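Local coordinates for protein putative isohexenylglutaconyl-CoA hydratase (Pseudomonas aeruginosa, PDB 4ZU2) that probably adds water to the glutaconyl double bond of isohexenylglutaconyl-CoA, as a crotonase-family hydratase upregulated in cells grown on citronellate, at residues I20-P25 / G37-V42; G62-G67 / F118-V123. All blocks are in the same frame, centred on the assembly; numbering follows the deposited sequence.

Interaction 1: residues I20-P25 / G37-V42; sequences ITLNRP and GELRAV
The first half of a beta-alpha-beta unit, made of strand 17-22, helix 33-47 and strand 54-59, is held together here by Ile20, Leu22, Leu39 and Val42. It is a compact example of a helix packed on a sheet by branched aliphatic groups alone, since no hydrogen bond crosses between 20-25 and 37-42. The short strand and helix axes run almost antiparallel, at 173°, and come within 11.1 Å of each other, a gap that side chains from both elements fill. Ile20 uses both of its branches. With CG1 beside the backbone N (chi1 -52°) and the chain then extended, CD1 reaches Val42 CG1 at 4.0 Å, the two side chains lying alongside, each running counter to the other. The shorter branch, CG2, meets Leu39 CD2 at 4.1 Å. That same Leu39 methyl also takes Leu22 CD2 at 4.0 Å, with the two leucines at about a right angle, and thereby touches two residues of the strand, i and i+2. All four side chains are buried. Beyond them, Leu39 also touches Leu9 of strand 9-14, Leu94 of helix 81-99 and the loop residue Met31, while backbone bonds from Ile20 and Leu22 join their strand to the neighbouring strand 54-59.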
# COMPACT_ATOMS: atom_id res chain seq x y z
N ILE A 20 0.65 -12.03 26.54
CA ILE A 20 2.08 -11.84 26.82
C ILE A 20 2.29 -10.39 27.16
O ILE A 20 2.00 -9.51 26.35
CB ILE A 20 2.96 -12.17 25.59
CG1 ILE A 20 2.64 -13.56 25.02
CG2 ILE A 20 4.47 -12.02 25.95
CD1 ILE A 20 3.21 -13.80 23.67
N THR A 21 2.79 -10.11 28.37
CA THR A 21 2.91 -8.72 28.81
C THR A 21 4.37 -8.35 28.97
O THR A 21 5.14 -9.04 29.62
CB THR A 21 2.06 -8.42 30.07
OG1 THR A 21 0.68 -8.67 29.78
CG2 THR A 21 2.18 -6.96 30.49
N LEU A 22 4.74 -7.28 28.30
CA LEU A 22 6.09 -6.79 28.41
C LEU A 22 6.12 -6.09 29.76
O LEU A 22 5.27 -5.22 30.05
CB LEU A 22 6.43 -5.81 27.28
CG LEU A 22 6.02 -6.23 25.85
CD1 LEU A 22 6.38 -5.16 24.84
CD2 LEU A 22 6.61 -7.53 25.48
N ASN A 23 7.07 -6.49 30.57
CA ASN A 23 7.02 -6.23 31.99
C ASN A 23 8.34 -5.71 32.54
O ASN A 23 9.01 -6.37 33.32
CB ASN A 23 6.60 -7.55 32.67
CG ASN A 23 6.16 -7.35 34.11
OD1 ASN A 23 6.32 -8.26 34.91
ND2 ASN A 23 5.63 -6.19 34.44
N ARG A 24 8.73 -4.52 32.10
CA ARG A 24 9.80 -3.76 32.74
C ARG A 24 9.32 -2.32 32.81
O ARG A 24 9.85 -1.48 32.10
CB ARG A 24 11.09 -3.84 31.90
CG ARG A 24 11.81 -5.18 31.95
CD ARG A 24 12.90 -5.36 30.86
NE ARG A 24 14.22 -4.95 31.34
CZ ARG A 24 14.86 -3.84 30.98
NH1 ARG A 24 14.31 -2.98 30.12
NH2 ARG A 24 16.07 -3.58 31.49
N PRO A 25 8.27 -2.06 33.64
CA PRO A 25 7.54 -0.79 33.66
C PRO A 25 8.41 0.39 34.03
O PRO A 25 8.15 1.54 33.65
CB PRO A 25 6.48 -1.01 34.74
CG PRO A 25 6.99 -2.18 35.56
CD PRO A 25 7.67 -3.05 34.55
N GLY A 37 15.20 -12.20 23.71
CA GLY A 37 15.44 -13.63 23.85
C GLY A 37 14.18 -14.35 24.33
O GLY A 37 13.80 -15.37 23.80
N GLU A 38 13.52 -13.79 25.34
CA GLU A 38 12.39 -14.48 25.92
C GLU A 38 11.21 -14.50 24.95
O GLU A 38 10.46 -15.46 24.92
CB GLU A 38 12.01 -13.90 27.31
CG GLU A 38 13.11 -14.18 28.37
CD GLU A 38 12.81 -13.59 29.76
OE1 GLU A 38 11.96 -12.69 29.85
OE2 GLU A 38 13.46 -14.02 30.76
N LEU A 39 11.05 -13.42 24.18
CA LEU A 39 9.91 -13.32 23.30
C LEU A 39 10.05 -14.34 22.19
O LEU A 39 9.06 -14.92 21.74
CB LEU A 39 9.83 -11.96 22.67
CG LEU A 39 9.28 -10.88 23.57
CD1 LEU A 39 9.71 -9.51 23.00
CD2 LEU A 39 7.79 -10.96 23.72
N ARG A 40 11.30 -14.54 21.79
CA ARG A 40 11.63 -15.44 20.70
C ARG A 40 11.41 -16.85 21.15
O ARG A 40 10.96 -17.71 20.37
CB ARG A 40 13.08 -15.23 20.23
CG ARG A 40 13.28 -13.95 19.48
CD ARG A 40 14.68 -13.80 18.95
NE ARG A 40 14.90 -14.71 17.82
CZ ARG A 40 16.10 -15.05 17.38
NH1 ARG A 40 17.15 -14.58 17.96
NH2 ARG A 40 16.25 -15.90 16.37
N ALA A 41 11.74 -17.10 22.41
CA ALA A 41 11.60 -18.44 23.00
C ALA A 41 10.15 -18.83 23.13
O ALA A 41 9.79 -19.97 22.88
CB ALA A 41 12.28 -18.51 24.39
N VAL A 42 9.32 -17.88 23.58
CA VAL A 42 7.89 -18.08 23.68
C VAL A 42 7.24 -18.31 22.30
O VAL A 42 6.40 -19.19 22.15
CB VAL A 42 7.20 -16.88 24.40
CG1 VAL A 42 5.70 -16.94 24.23
CG2 VAL A 42 7.55 -16.86 25.88

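Interaction 2: residues G62-G67 / F118-V123; sequences GHFCAG and FGLACV
Leu120, whose side chain meets the ring of Phe64, receives the backbone N of Val123 on its carbonyl O at 3.3 Å, a bond near the C-terminal end of helix 116-121. On the other side of the contact, Cys65 SG accepts the N-H of Gly67 at 3.5 Å and a fairly straight 160°, so that the thiol helps to fix the bend at 65-67. Between these two local bonds the contact itself is apolar. Phe64 points toward 118-123, and with CG anti to its backbone N (chi1 -180°) its ring edge meets Leu120. Leu120 CB lies near the ring plane, 4.0 Å from Phe64 CE2, and Leu120 CD1 lies 4.2 Å from CZ. The backbone also takes part: Ala121 N approaches Phe64 CE2 obliquely at 4.2 Å. A single aromatic ring thus packs an irregular loop on a helix, with the three touching residues buried. Leu94 and Leu95 of helix 81-99 pack on Leu120, and backbone bonds tie Cys65 to Ala112 and Leu114, just ahead of helix 116-121. Such a pairing of the loop after strand 54-59 with a helix whose N-terminal turn is rich in glycine belongs to the crotonase fold, in whose relatives the corresponding loop and helix start supply the peptide N-H groups of the oxyanion hole.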
# COMPACT_ATOMS: atom_id res chain seq x y z
N GLY A 62 0.61 0.83 31.40
CA GLY A 62 0.19 1.90 30.52
C GLY A 62 1.23 2.37 29.51
O GLY A 62 1.15 3.48 28.96
N HIS A 63 2.22 1.54 29.25
CA HIS A 63 3.10 1.79 28.12
C HIS A 63 3.32 0.46 27.40
O HIS A 63 3.41 -0.58 28.05
CB HIS A 63 4.44 2.41 28.56
CG HIS A 63 4.31 3.71 29.29
ND1 HIS A 63 4.04 4.91 28.67
CD2 HIS A 63 4.45 4.01 30.61
CE1 HIS A 63 3.99 5.88 29.56
NE2 HIS A 63 4.24 5.36 30.75
N PHE A 64 3.43 0.49 26.08
CA PHE A 64 3.64 -0.73 25.32
C PHE A 64 5.12 -1.11 25.29
O PHE A 64 5.52 -2.13 25.82
CB PHE A 64 3.10 -0.54 23.89
CG PHE A 64 3.25 -1.74 23.02
CD1 PHE A 64 2.57 -2.90 23.31
CD2 PHE A 64 4.06 -1.69 21.88
CE1 PHE A 64 2.70 -4.02 22.49
CE2 PHE A 64 4.19 -2.79 21.04
CZ PHE A 64 3.52 -3.95 21.34
N CYS A 65 5.91 -0.27 24.67
CA CYS A 65 7.36 -0.48 24.66
C CYS A 65 8.03 0.77 24.12
O CYS A 65 7.73 1.25 23.04
CB CYS A 65 7.78 -1.73 23.88
SG CYS A 65 9.58 -1.72 23.44
N ALA A 66 8.94 1.30 24.91
CA ALA A 66 9.58 2.56 24.63
C ALA A 66 10.83 2.53 23.75
O ALA A 66 11.39 3.56 23.49
CB ALA A 66 9.92 3.25 25.96
N GLY A 67 11.29 1.36 23.32
CA GLY A 67 12.45 1.28 22.45
C GLY A 67 13.46 0.25 22.92
O GLY A 67 13.15 -0.60 23.72
N PHE A 118 7.51 0.50 18.23
CA PHE A 118 6.75 0.81 17.00
C PHE A 118 7.00 -0.35 16.02
O PHE A 118 6.09 -0.80 15.34
CB PHE A 118 7.26 2.19 16.52
CG PHE A 118 6.79 2.64 15.18
CD1 PHE A 118 7.01 1.90 14.02
CD2 PHE A 118 6.24 3.88 15.05
CE1 PHE A 118 6.59 2.37 12.79
CE2 PHE A 118 5.81 4.35 13.80
CZ PHE A 118 6.00 3.60 12.68
N GLY A 119 8.21 -0.91 16.03
CA GLY A 119 8.48 -2.15 15.31
C GLY A 119 7.57 -3.34 15.55
O GLY A 119 7.06 -3.96 14.61
N LEU A 120 7.37 -3.71 16.80
CA LEU A 120 6.47 -4.82 17.12
C LEU A 120 5.02 -4.58 16.71
O LEU A 120 4.32 -5.51 16.39
CB LEU A 120 6.42 -5.06 18.62
CG LEU A 120 7.66 -5.53 19.35
CD1 LEU A 120 7.33 -5.58 20.84
CD2 LEU A 120 8.06 -6.91 18.84
N ALA A 121 4.55 -3.35 16.85
CA ALA A 121 3.18 -3.00 16.47
C ALA A 121 2.96 -3.31 14.97
O ALA A 121 1.90 -3.75 14.54
CB ALA A 121 2.92 -1.53 16.77
N CYS A 122 4.01 -3.11 14.20
CA CYS A 122 3.96 -3.18 12.75
C CYS A 122 3.82 -4.59 12.25
O CYS A 122 3.58 -4.79 11.08
CB CYS A 122 5.22 -2.56 12.15
SG CYS A 122 5.32 -0.79 12.09
N VAL A 123 4.01 -5.58 13.13
CA VAL A 123 3.93 -6.98 12.71
C VAL A 123 2.76 -7.74 13.34
O VAL A 123 2.69 -8.98 13.29
CB VAL A 123 5.26 -7.73 12.94
CG1 VAL A 123 6.41 -6.96 12.30
CG2 VAL A 123 5.52 -7.98 14.39

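From the N terminus, the chain first makes interaction 1, which closes the short connection from strand 17-22 to helix 33-47. It then passes along strand 54-59 before interaction 2 opens at 62-67. That second closure is much longer, gathering helices 70-76 and 81-99 and strands 104-109 and 112-114 before helix 116-121 returns to the loop. The two follow in series, neither enclosing nor crossing the other. They meet in space through Leu22, whose two branches divide the work: CD2 serves interaction 1, whereas CD1 packs 4.1 Å from Leu120 CD1. One leucine therefore joins the N-terminal beta-alpha-beta packing to the loop-helix contact.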